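Local coordinates for polyphosphate kinase (PDB 2O8R), which probably catalyses the reversible transfer of the terminal phosphate of ATP onto a growing chain of inorganic polyphosphate, at residues F10-S16 with G571-P577; W17-N21 with N48-F52; L42-S46 with Y98-F102. The protein carries 3 engineered substitutions. One frame throughout, in Å; residues are numbered along the deposited sequence.

Contact 1 (F10-S16 with G571-P577). With SO4 (sulfate ion), chain C.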
loop_
_atom_site.group_PDB
_atom_site.type_symbol
_atom_site.label_atom_id
_atom_site.label_comp_id
_atom_site.label_asym_id
_atom_site.label_seq_id
_atom_site.Cartn_x
_atom_site.Cartn_y
_atom_site.Cartn_z
ATOM N N PHE A 10 10.512 -25.700 34.446
ATOM C CA PHE A 10 10.316 -24.923 33.213
ATOM C C PHE A 10 9.089 -24.031 33.320
ATOM O O PHE A 10 8.017 -24.503 33.704
ATOM C CB PHE A 10 10.099 -25.836 32.005
ATOM C CG PHE A 10 11.247 -26.750 31.699
ATOM C CD1 PHE A 10 12.322 -26.312 30.943
ATOM C CD2 PHE A 10 11.236 -28.062 32.138
ATOM C CE1 PHE A 10 13.374 -27.161 30.643
ATOM C CE2 PHE A 10 12.287 -28.915 31.846
ATOM C CZ PHE A 10 13.353 -28.464 31.088
ATOM N N PHE A 11 9.225 -22.759 32.960
ATOM C CA PHE A 11 8.059 -21.888 32.841
ATOM C C PHE A 11 7.233 -22.384 31.687
ATOM O O PHE A 11 7.788 -22.915 30.726
ATOM C CB PHE A 11 8.468 -20.467 32.503
ATOM C CG PHE A 11 9.132 -19.743 33.616
ATOM C CD1 PHE A 11 8.557 -19.706 34.879
ATOM C CD2 PHE A 11 10.324 -19.058 33.387
ATOM C CE1 PHE A 11 9.183 -19.014 35.909
ATOM C CE2 PHE A 11 10.951 -18.357 34.400
ATOM C CZ PHE A 11 10.385 -18.334 35.672
ATOM N N ARG A 12 5.915 -22.225 31.777
ATOM C CA ARG A 12 5.052 -22.409 30.614
ATOM C C ARG A 12 5.339 -21.268 29.632
ATOM O O ARG A 12 5.604 -20.139 30.046
ATOM C CB ARG A 12 3.594 -22.404 31.041
ATOM C CG ARG A 12 3.323 -23.413 32.126
ATOM C CD ARG A 12 1.856 -23.539 32.495
ATOM N NE ARG A 12 1.718 -24.321 33.723
ATOM C CZ ARG A 12 1.595 -25.648 33.775
ATOM N NH1 ARG A 12 1.578 -26.374 32.661
ATOM N NH2 ARG A 12 1.493 -26.255 34.956
ATOM N N ARG A 13 5.313 -21.555 28.338
ATOM C CA ARG A 13 5.751 -20.559 27.365
ATOM C C ARG A 13 4.842 -19.321 27.303
ATOM O O ARG A 13 5.333 -18.195 27.249
ATOM C CB ARG A 13 6.003 -21.182 25.984
ATOM C CG ARG A 13 4.846 -21.960 25.391
ATOM C CD ARG A 13 5.139 -22.328 23.949
ATOM N NE ARG A 13 5.074 -21.155 23.078
ATOM C CZ ARG A 13 5.391 -21.150 21.786
ATOM N NH1 ARG A 13 5.808 -22.259 21.192
ATOM N NH2 ARG A 13 5.293 -20.030 21.082
ATOM N N ASP A 14 3.531 -19.539 27.363
ATOM C CA ASP A 14 2.538 -18.463 27.319
ATOM C C ASP A 14 2.572 -17.551 28.538
ATOM O O ASP A 14 2.425 -16.341 28.410
ATOM C CB ASP A 14 1.138 -19.051 27.141
ATOM C CG ASP A 14 1.006 -19.830 25.846
ATOM O OD1 ASP A 14 1.315 -19.252 24.790
ATOM O OD2 ASP A 14 0.615 -21.016 25.880
HETATM N N MSE A 15 2.771 -18.130 29.715
HETATM C CA MSE A 15 2.969 -17.341 30.916
HETATM C C MSE A 15 4.211 -16.483 30.740
HETATM O O MSE A 15 4.205 -15.281 31.016
HETATM C CB MSE A 15 3.129 -18.247 32.137
HETATM C CG MSE A 15 1.889 -19.025 32.537
HETATM SE SE MSE A 15 0.205 -18.071 32.230
HETATM C CE MSE A 15 -0.426 -19.050 30.662
ATOM N N SER A 16 5.271 -17.120 30.262
ATOM C CA SER A 16 6.486 -16.433 29.904
ATOM C C SER A 16 6.201 -15.358 28.867
ATOM O O SER A 16 6.734 -14.258 28.957
ATOM C CB SER A 16 7.519 -17.426 29.383
ATOM O OG SER A 16 8.574 -16.759 28.731
ATOM N N GLY A 571 11.973 -11.904 24.718
ATOM C CA GLY A 571 10.641 -12.505 24.636
ATOM C C GLY A 571 10.449 -13.684 25.560
ATOM O O GLY A 571 10.646 -13.588 26.772
ATOM N N ILE A 572 10.067 -14.806 24.970
ATOM C CA ILE A 572 9.777 -16.003 25.724
ATOM C C ILE A 572 11.042 -16.612 26.298
ATOM O O ILE A 572 11.995 -16.858 25.579
ATOM C CB ILE A 572 9.047 -17.041 24.864
ATOM C CG1 ILE A 572 7.608 -16.608 24.602
ATOM C CG2 ILE A 572 9.009 -18.381 25.549
ATOM C CD1 ILE A 572 6.902 -17.561 23.649
ATOM N N CYS A 573 11.041 -16.829 27.608
ATOM C CA CYS A 573 12.069 -17.607 28.256
ATOM C C CYS A 573 11.468 -18.641 29.206
ATOM O O CYS A 573 10.726 -18.291 30.115
ATOM C CB CYS A 573 13.013 -16.695 29.013
ATOM S SG CYS A 573 14.476 -17.549 29.569
ATOM N N CYS A 574 11.797 -19.912 28.994
ATOM C CA CYS A 574 11.212 -21.007 29.781
ATOM C C CYS A 574 12.181 -21.566 30.785
ATOM O O CYS A 574 11.820 -22.420 31.586
ATOM C CB CYS A 574 10.752 -22.145 28.883
ATOM S SG CYS A 574 9.418 -21.711 27.767
ATOM N N LEU A 575 13.421 -21.109 30.717
ATOM C CA LEU A 575 14.395 -21.415 31.739
ATOM C C LEU A 575 14.023 -20.580 32.949
ATOM O O LEU A 575 13.802 -19.387 32.826
ATOM C CB LEU A 575 15.795 -21.066 31.254
ATOM C CG LEU A 575 16.981 -21.399 32.150
ATOM C CD1 LEU A 575 18.170 -21.803 31.302
ATOM C CD2 LEU A 575 17.339 -20.225 33.044
ATOM N N VAL A 576 13.938 -21.217 34.110
ATOM C CA VAL A 576 13.555 -20.519 35.327
ATOM C C VAL A 576 14.751 -20.189 36.208
ATOM O O VAL A 576 15.478 -21.081 36.653
ATOM C CB VAL A 576 12.356 -21.214 36.062
ATOM C CG1 VAL A 576 12.322 -22.681 35.781
ATOM C CG2 VAL A 576 12.312 -20.892 37.553
ATOM N N PRO A 577 14.976 -18.887 36.431
ATOM C CA PRO A 577 16.159 -18.420 37.136
ATOM C C PRO A 577 15.993 -18.519 38.644
ATOM O O PRO A 577 14.892 -18.808 39.126
ATOM C CB PRO A 577 16.249 -16.958 36.713
ATOM C CG PRO A 577 14.836 -16.551 36.504
ATOM C CD PRO A 577 14.094 -17.774 36.031
HETATM S S SO4 C . 4.195 -25.044 27.402
HETATM O O1 SO4 C . 5.630 -24.834 27.203
HETATM O O2 SO4 C . 3.566 -23.842 27.955
HETATM O O3 SO4 C . 3.562 -25.350 26.122
HETATM O O4 SO4 C . 4.017 -26.154 28.337
#

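Contact 2 (W17-N21 with N48-F52)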
loop_
_atom_site.group_PDB
_atom_site.type_symbol
_atom_site.label_atom_id
_atom_site.label_comp_id
_atom_site.label_asym_id
_atom_site.label_seq_id
_atom_site.Cartn_x
_atom_site.Cartn_y
_atom_site.Cartn_z
ATOM N N TRP A 17 5.347 -15.647 27.894
ATOM C CA TRP A 17 5.027 -14.619 26.906
ATOM C C TRP A 17 4.333 -13.444 27.555
ATOM O O TRP A 17 4.709 -12.303 27.326
ATOM C CB TRP A 17 4.164 -15.139 25.766
ATOM C CG TRP A 17 3.987 -14.104 24.695
ATOM C CD1 TRP A 17 4.793 -13.905 23.608
ATOM C CD2 TRP A 17 2.952 -13.119 24.610
ATOM N NE1 TRP A 17 4.324 -12.866 22.854
ATOM C CE2 TRP A 17 3.194 -12.363 23.444
ATOM C CE3 TRP A 17 1.845 -12.798 25.410
ATOM C CZ2 TRP A 17 2.369 -11.304 23.050
ATOM C CZ3 TRP A 17 1.026 -11.757 25.018
ATOM C CH2 TRP A 17 1.296 -11.015 23.844
ATOM N N LEU A 18 3.318 -13.732 28.362
ATOM C CA LEU A 18 2.545 -12.693 29.033
ATOM C C LEU A 18 3.424 -11.807 29.898
ATOM O O LEU A 18 3.172 -10.615 30.050
ATOM C CB LEU A 18 1.386 -13.312 29.826
ATOM C CG LEU A 18 0.230 -13.790 28.932
ATOM C CD1 LEU A 18 -0.747 -14.695 29.674
ATOM C CD2 LEU A 18 -0.504 -12.610 28.293
ATOM N N SER A 19 4.489 -12.395 30.424
ATOM C CA SER A 19 5.493 -11.666 31.182
ATOM C C SER A 19 6.174 -10.612 30.315
ATOM O O SER A 19 6.445 -9.495 30.762
ATOM C CB SER A 19 6.531 -12.653 31.722
ATOM O OG SER A 19 7.456 -12.010 32.568
ATOM N N PHE A 20 6.446 -10.989 29.068
ATOM C CA PHE A 20 7.056 -10.098 28.092
ATOM C C PHE A 20 6.124 -8.928 27.796
ATOM O O PHE A 20 6.554 -7.774 27.779
ATOM C CB PHE A 20 7.416 -10.886 26.829
ATOM C CG PHE A 20 7.462 -10.069 25.579
ATOM C CD1 PHE A 20 8.474 -9.134 25.377
ATOM C CD2 PHE A 20 6.510 -10.261 24.578
ATOM C CE1 PHE A 20 8.525 -8.380 24.213
ATOM C CE2 PHE A 20 6.545 -9.514 23.407
ATOM C CZ PHE A 20 7.554 -8.572 23.220
ATOM N N ASN A 21 4.844 -9.210 27.603
ATOM C CA ASN A 21 3.925 -8.129 27.302
ATOM C C ASN A 21 3.675 -7.236 28.510
ATOM O O ASN A 21 3.407 -6.047 28.350
ATOM C CB ASN A 21 2.632 -8.618 26.653
ATOM C CG ASN A 21 2.243 -7.785 25.440
ATOM O OD1 ASN A 21 3.097 -7.219 24.750
ATOM N ND2 ASN A 21 0.950 -7.704 25.175
ATOM N N ASN A 48 0.300 -6.759 20.175
ATOM C CA ASN A 48 0.870 -8.039 20.600
ATOM C C ASN A 48 -0.169 -8.969 21.182
ATOM O O ASN A 48 -0.158 -10.150 20.893
ATOM C CB ASN A 48 1.969 -7.849 21.643
ATOM C CG ASN A 48 3.131 -7.070 21.121
ATOM O OD1 ASN A 48 3.288 -6.890 19.906
ATOM N ND2 ASN A 48 3.960 -6.587 22.033
ATOM N N LEU A 49 -1.053 -8.428 22.017
ATOM C CA LEU A 49 -2.088 -9.222 22.659
ATOM C C LEU A 49 -3.151 -9.631 21.642
ATOM O O LEU A 49 -3.871 -10.610 21.825
ATOM C CB LEU A 49 -2.709 -8.443 23.810
ATOM C CG LEU A 49 -3.675 -9.214 24.705
ATOM C CD1 LEU A 49 -2.996 -10.463 25.247
ATOM C CD2 LEU A 49 -4.195 -8.338 25.835
ATOM N N GLU A 50 -3.231 -8.890 20.547
ATOM C CA GLU A 50 -4.146 -9.250 19.483
ATOM C C GLU A 50 -3.610 -10.480 18.764
ATOM O O GLU A 50 -4.354 -11.414 18.485
ATOM C CB GLU A 50 -4.327 -8.076 18.524
ATOM C CG GLU A 50 -5.294 -8.329 17.382
ATOM C CD GLU A 50 -6.734 -8.482 17.833
ATOM O OE1 GLU A 50 -7.226 -7.653 18.632
ATOM O OE2 GLU A 50 -7.382 -9.439 17.370
ATOM N N GLU A 51 -2.307 -10.471 18.497
ATOM C CA GLU A 51 -1.613 -11.568 17.826
ATOM C C GLU A 51 -1.637 -12.841 18.674
ATOM O O GLU A 51 -1.964 -13.917 18.181
ATOM C CB GLU A 51 -0.172 -11.145 17.510
ATOM C CG GLU A 51 0.688 -12.195 16.818
ATOM C CD GLU A 51 0.397 -12.334 15.331
ATOM O OE1 GLU A 51 -0.230 -11.428 14.739
ATOM O OE2 GLU A 51 0.810 -13.356 14.745
ATOM N N PHE A 52 -1.305 -12.692 19.952
ATOM C CA PHE A 52 -1.393 -13.753 20.941
ATOM C C PHE A 52 -2.769 -14.385 20.941
ATOM O O PHE A 52 -2.891 -15.604 20.912
ATOM C CB PHE A 52 -1.108 -13.183 22.323
ATOM C CG PHE A 52 -0.981 -14.217 23.414
ATOM C CD1 PHE A 52 0.167 -14.996 23.527
ATOM C CD2 PHE A 52 -1.993 -14.375 24.362
ATOM C CE1 PHE A 52 0.302 -15.920 24.561
ATOM C CE2 PHE A 52 -1.871 -15.298 25.394
ATOM C CZ PHE A 52 -0.716 -16.071 25.497
#

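Contact 3 (L42-S46 with Y98-F102). With SO4 (sulfate ion), chain D.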
loop_
_atom_site.group_PDB
_atom_site.type_symbol
_atom_site.label_atom_id
_atom_site.label_comp_id
_atom_site.label_asym_id
_atom_site.label_seq_id
_atom_site.Cartn_x
_atom_site.Cartn_y
_atom_site.Cartn_z
ATOM N N LEU A 42 1.912 1.475 24.514
ATOM C CA LEU A 42 0.547 1.080 24.803
ATOM C C LEU A 42 -0.001 0.393 23.549
ATOM O O LEU A 42 -0.495 -0.729 23.607
ATOM C CB LEU A 42 -0.277 2.318 25.166
ATOM C CG LEU A 42 -1.112 2.421 26.444
ATOM C CD1 LEU A 42 -0.459 1.718 27.624
ATOM C CD2 LEU A 42 -1.453 3.899 26.780
ATOM N N SER A 43 0.127 1.067 22.412
ATOM C CA SER A 43 -0.324 0.527 21.133
ATOM C C SER A 43 0.296 -0.848 20.827
ATOM O O SER A 43 -0.414 -1.796 20.481
ATOM C CB SER A 43 -0.024 1.539 20.018
ATOM O OG SER A 43 0.418 0.903 18.834
ATOM N N ILE A 44 1.617 -0.942 20.986
ATOM C CA ILE A 44 2.364 -2.182 20.779
ATOM C C ILE A 44 1.806 -3.302 21.644
ATOM O O ILE A 44 1.524 -4.392 21.137
ATOM C CB ILE A 44 3.876 -2.019 21.065
ATOM C CG1 ILE A 44 4.528 -1.138 19.995
ATOM C CG2 ILE A 44 4.558 -3.382 21.123
ATOM C CD1 ILE A 44 5.960 -0.694 20.321
ATOM N N PHE A 45 1.624 -3.013 22.934
ATOM C CA PHE A 45 1.055 -3.976 23.878
ATOM C C PHE A 45 -0.273 -4.523 23.375
ATOM O O PHE A 45 -0.535 -5.728 23.459
ATOM C CB PHE A 45 0.862 -3.331 25.249
ATOM C CG PHE A 45 0.082 -4.176 26.212
ATOM C CD1 PHE A 45 0.731 -5.040 27.071
ATOM C CD2 PHE A 45 -1.304 -4.092 26.272
ATOM C CE1 PHE A 45 0.019 -5.816 27.965
ATOM C CE2 PHE A 45 -2.019 -4.856 27.165
ATOM C CZ PHE A 45 -1.365 -5.723 28.014
ATOM N N SER A 46 -1.103 -3.623 22.857
ATOM C CA SER A 46 -2.406 -3.986 22.352
ATOM C C SER A 46 -2.282 -4.874 21.123
ATOM O O SER A 46 -2.975 -5.894 21.038
ATOM C CB SER A 46 -3.217 -2.737 22.017
ATOM O OG SER A 46 -3.439 -1.946 23.166
ATOM N N TYR A 98 -3.351 -1.226 32.279
ATOM C CA TYR A 98 -3.400 -0.441 31.044
ATOM C C TYR A 98 -4.262 0.816 31.187
ATOM O O TYR A 98 -3.825 1.925 30.865
ATOM C CB TYR A 98 -3.936 -1.317 29.913
ATOM C CG TYR A 98 -3.753 -0.792 28.501
ATOM C CD1 TYR A 98 -2.774 -1.324 27.667
ATOM C CD2 TYR A 98 -4.591 0.191 27.983
ATOM C CE1 TYR A 98 -2.619 -0.871 26.365
ATOM C CE2 TYR A 98 -4.439 0.655 26.679
ATOM C CZ TYR A 98 -3.458 0.120 25.879
ATOM O OH TYR A 98 -3.313 0.584 24.591
ATOM N N TYR A 99 -5.480 0.646 31.685
ATOM C CA TYR A 99 -6.386 1.777 31.820
ATOM C C TYR A 99 -5.971 2.781 32.897
ATOM O O TYR A 99 -6.174 3.987 32.737
ATOM C CB TYR A 99 -7.818 1.294 31.996
ATOM C CG TYR A 99 -8.458 0.884 30.683
ATOM C CD1 TYR A 99 -9.102 1.820 29.869
ATOM C CD2 TYR A 99 -8.413 -0.431 30.247
ATOM C CE1 TYR A 99 -9.687 1.449 28.662
ATOM C CE2 TYR A 99 -8.998 -0.810 29.044
ATOM C CZ TYR A 99 -9.627 0.131 28.261
ATOM O OH TYR A 99 -10.205 -0.262 27.086
ATOM N N ARG A 100 -5.366 2.280 33.971
ATOM C CA ARG A 100 -4.747 3.140 34.966
ATOM C C ARG A 100 -3.676 4.019 34.324
ATOM O O ARG A 100 -3.682 5.228 34.504
ATOM C CB ARG A 100 -4.168 2.323 36.124
ATOM C CG ARG A 100 -5.091 2.223 37.324
ATOM C CD ARG A 100 -4.417 1.530 38.495
ATOM N NE ARG A 100 -4.444 0.078 38.354
ATOM C CZ ARG A 100 -3.371 -0.706 38.332
ATOM N NH1 ARG A 100 -2.155 -0.190 38.465
ATOM N NH2 ARG A 100 -3.522 -2.017 38.187
ATOM N N ILE A 101 -2.783 3.419 33.545
ATOM C CA ILE A 101 -1.764 4.192 32.838
ATOM C C ILE A 101 -2.414 5.204 31.904
ATOM O O ILE A 101 -2.032 6.370 31.887
ATOM C CB ILE A 101 -0.796 3.280 32.067
ATOM C CG1 ILE A 101 -0.073 2.370 33.049
ATOM C CG2 ILE A 101 0.257 4.090 31.349
ATOM C CD1 ILE A 101 0.626 1.222 32.421
ATOM N N PHE A 102 -3.429 4.762 31.169
ATOM C CA PHE A 102 -4.066 5.605 30.160
ATOM C C PHE A 102 -4.796 6.807 30.750
ATOM O O PHE A 102 -4.584 7.946 30.330
ATOM C CB PHE A 102 -5.018 4.779 29.297
ATOM C CG PHE A 102 -5.651 5.560 28.183
ATOM C CD1 PHE A 102 -4.884 6.033 27.124
ATOM C CD2 PHE A 102 -7.015 5.816 28.185
ATOM C CE1 PHE A 102 -5.459 6.750 26.095
ATOM C CE2 PHE A 102 -7.593 6.534 27.155
ATOM C CZ PHE A 102 -6.814 7.005 26.111
HETATM S S SO4 D . -6.596 -2.946 25.194
HETATM O O1 SO4 D . -5.215 -2.496 25.062
HETATM O O2 SO4 D . -7.225 -2.262 26.321
HETATM O O3 SO4 D . -7.345 -2.654 23.964
HETATM O O4 SO4 D . -6.588 -4.381 25.473
#

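Contact 1 (F10-S16 with G571-P577)
Phe-11 anchors the start of helix 13-29 against the loop 571-577, and its side chain can be traced atom by atom. CB lies 3.9 Å from CA of Cys-574. CG sits behind CD2, farther from Cys-573 O; beyond it, the ring edge at CD2 faces the loop backbone, 3.4 Å from Cys-573 O. CE2 continues past the carbonyl of Leu-575 and meets Pro-577 CD, CE1 lies by Val-576 CB and CG2, and at the tip CZ touches Val-576 CB at 3.5 Å. That same CB stands over one ring face, 3.7 Å from the centroid and 19° off the normal, which meets the definition of a CH-pi contact, although it is displaced toward the rim. Having CG anti to the carbonyl carbon (chi1 -71°) places the ring beside the carbonyls of Cys-573 and Leu-575 and the carbons of Val-576 and Pro-577.

Two hydrogen bonds fix the backbone on which this packing rests. Phe-11 N donates to Cys-574 O over 3.0 Å, from a position tilted out of the carbonyl plane. Five residues on, within the helix, buried Ser-16 OG accepts from Cys-573 N at 2.7 Å. Between these bonds, Arg-13 lays CB near Cys-574 SG, and its NH2 lies 3.9 Å from Ile-572 CD1.

Arg-12 occupies the N-cap position, and Arg-13 N, in the first turn, binds O2 of a sulfate, probably from the crystallisation liquor, at 2.9 Å. On the loop side, Tyr-556 and Arg-589 hold the backbone of Val-576 and Gly-571. The geometry describes an interdomain contact between the N-terminal domain and the second C-terminal, phospholipase D-like domain, immediately beyond the predicted ATP-binding Arg-570, with an anion held at a helix N terminus.

Contact 2 (W17-N21 with N48-F52)
Trp-17 and Phe-52 lie against each other where helices 13-29 and 35-63 form an antiparallel helical hairpin; the two short segments run at 162° with axes 11.2 Å apart. Large side chains bridge that wide spacing. At the tight end, the six-membered ring of Trp-17 and the ring of Phe-52 make an offset stack, with centroids 4.3 Å apart and planes only 9° from parallel. Both residues hold CG anti to the backbone N, which sends the rings across the gap from the two helices to overlap face to face. Phe-52 CB also sits over the same six-membered ring, while CD2 of Phe-20 lies over the opposite face of the indole, which is thereby clamped between two phenylalanines.

The packing is slacker on the leucine side. Leu-18 CD2 approaches Phe-52 CE2 at 4.2 Å and Leu-49 CD1 at 4.5 Å, and helix 83-112 adds Thr-90 and Val-91 there. The outer side of the contact is reached at the partly exposed Trp-17 and Asn-48, where CH2 of Trp-17 meets Asn-48 O.

Asn-48 is a predicted ATP ligand, and a neighbour across the hairpin fixes its amide. The ND2 atom of Asn-48 donates to OD1 of Asn-21 over 2.9 Å, nearly straight at 168°, with the acceptor lying in the Asn-48 amide plane.

Contact 3 (L42-S46 with Y98-F102)
Helices 35-63 and 83-112 form an antiparallel pair, in contact through Tyr-98, Leu-42 and Ser-46, with a sulfate, probably from the crystallisation liquor, beside it. The short segments cross at -160° with axes 12.1 Å apart, a gap that the phenol of Tyr-98 spans. Its CG is anti to the backbone N, which sends the ring across to the other helix.

Each ring face of Tyr-98 has an identified neighbour. Leu-42 CD1 lies over one, 3.8 Å from the centroid and 18° off the normal, a CH-pi contact, and CG of the same leucine packs near CZ. Over the opposite face stands sulfate O1, 3.3 Å from Tyr-98 CZ and displaced toward the rim. Phe-45 approaches neither flat nor edge-on: its CD2 comes 3.4 Å from Tyr-98 CD1, with the two ring planes inclined at 39°.

Tyr-98 OH gives a weak hydrogen bond to Leu-42 O at 3.3 Å, an oxygen that also accepts the helical amide of Ser-46. Ser-46 OG lies 2.9 Å from Tyr-98 OH and donates to sulfate O1 at 2.7 Å, so Ser-46 OG has both the phenol oxygen and sulfate O1 as close neighbours. Farther along helix 83-112, Leu-42 CD2 meets Phe-102 CD1 at 4.1 Å, and Leu-42 CD1 makes a looser approach to Ile-101 CG2.

Helix 13-29 closes over the apolar side, with Leu-25 on both Phe-45 and Ile-101 and Ala-28 on Leu-42. Together these contacts mark the core of an antiparallel helical bundle in the N-terminal domain, with Leu-303 and Gln-304 of a loop against Tyr-98 and Ser-46.

From the N terminus, residues 10-16 lead into helix 13-29 and at once make contact 1, a closure spanning 554 residues that brings the helix start to the second C-terminal domain. Within this long loop the same helix, one turn on, makes contact 2 with helix 35-63, closing a short hairpin of 26 intervening residues. Contact 3 then joins helix 35-63 to helix 83-112. Its segments 42-46 and 98-102 fall on either side of 48-52, the first after 17-21, so contacts 2 and 3 cross, while both lie inside contact 1. Neighbours touch: Ile-572 packs on Trp-17, and Asn-21 ND2 probably bonds Phe-45 O. Contacts 1 and 3 stay about 11 Å apart at their nearest atoms.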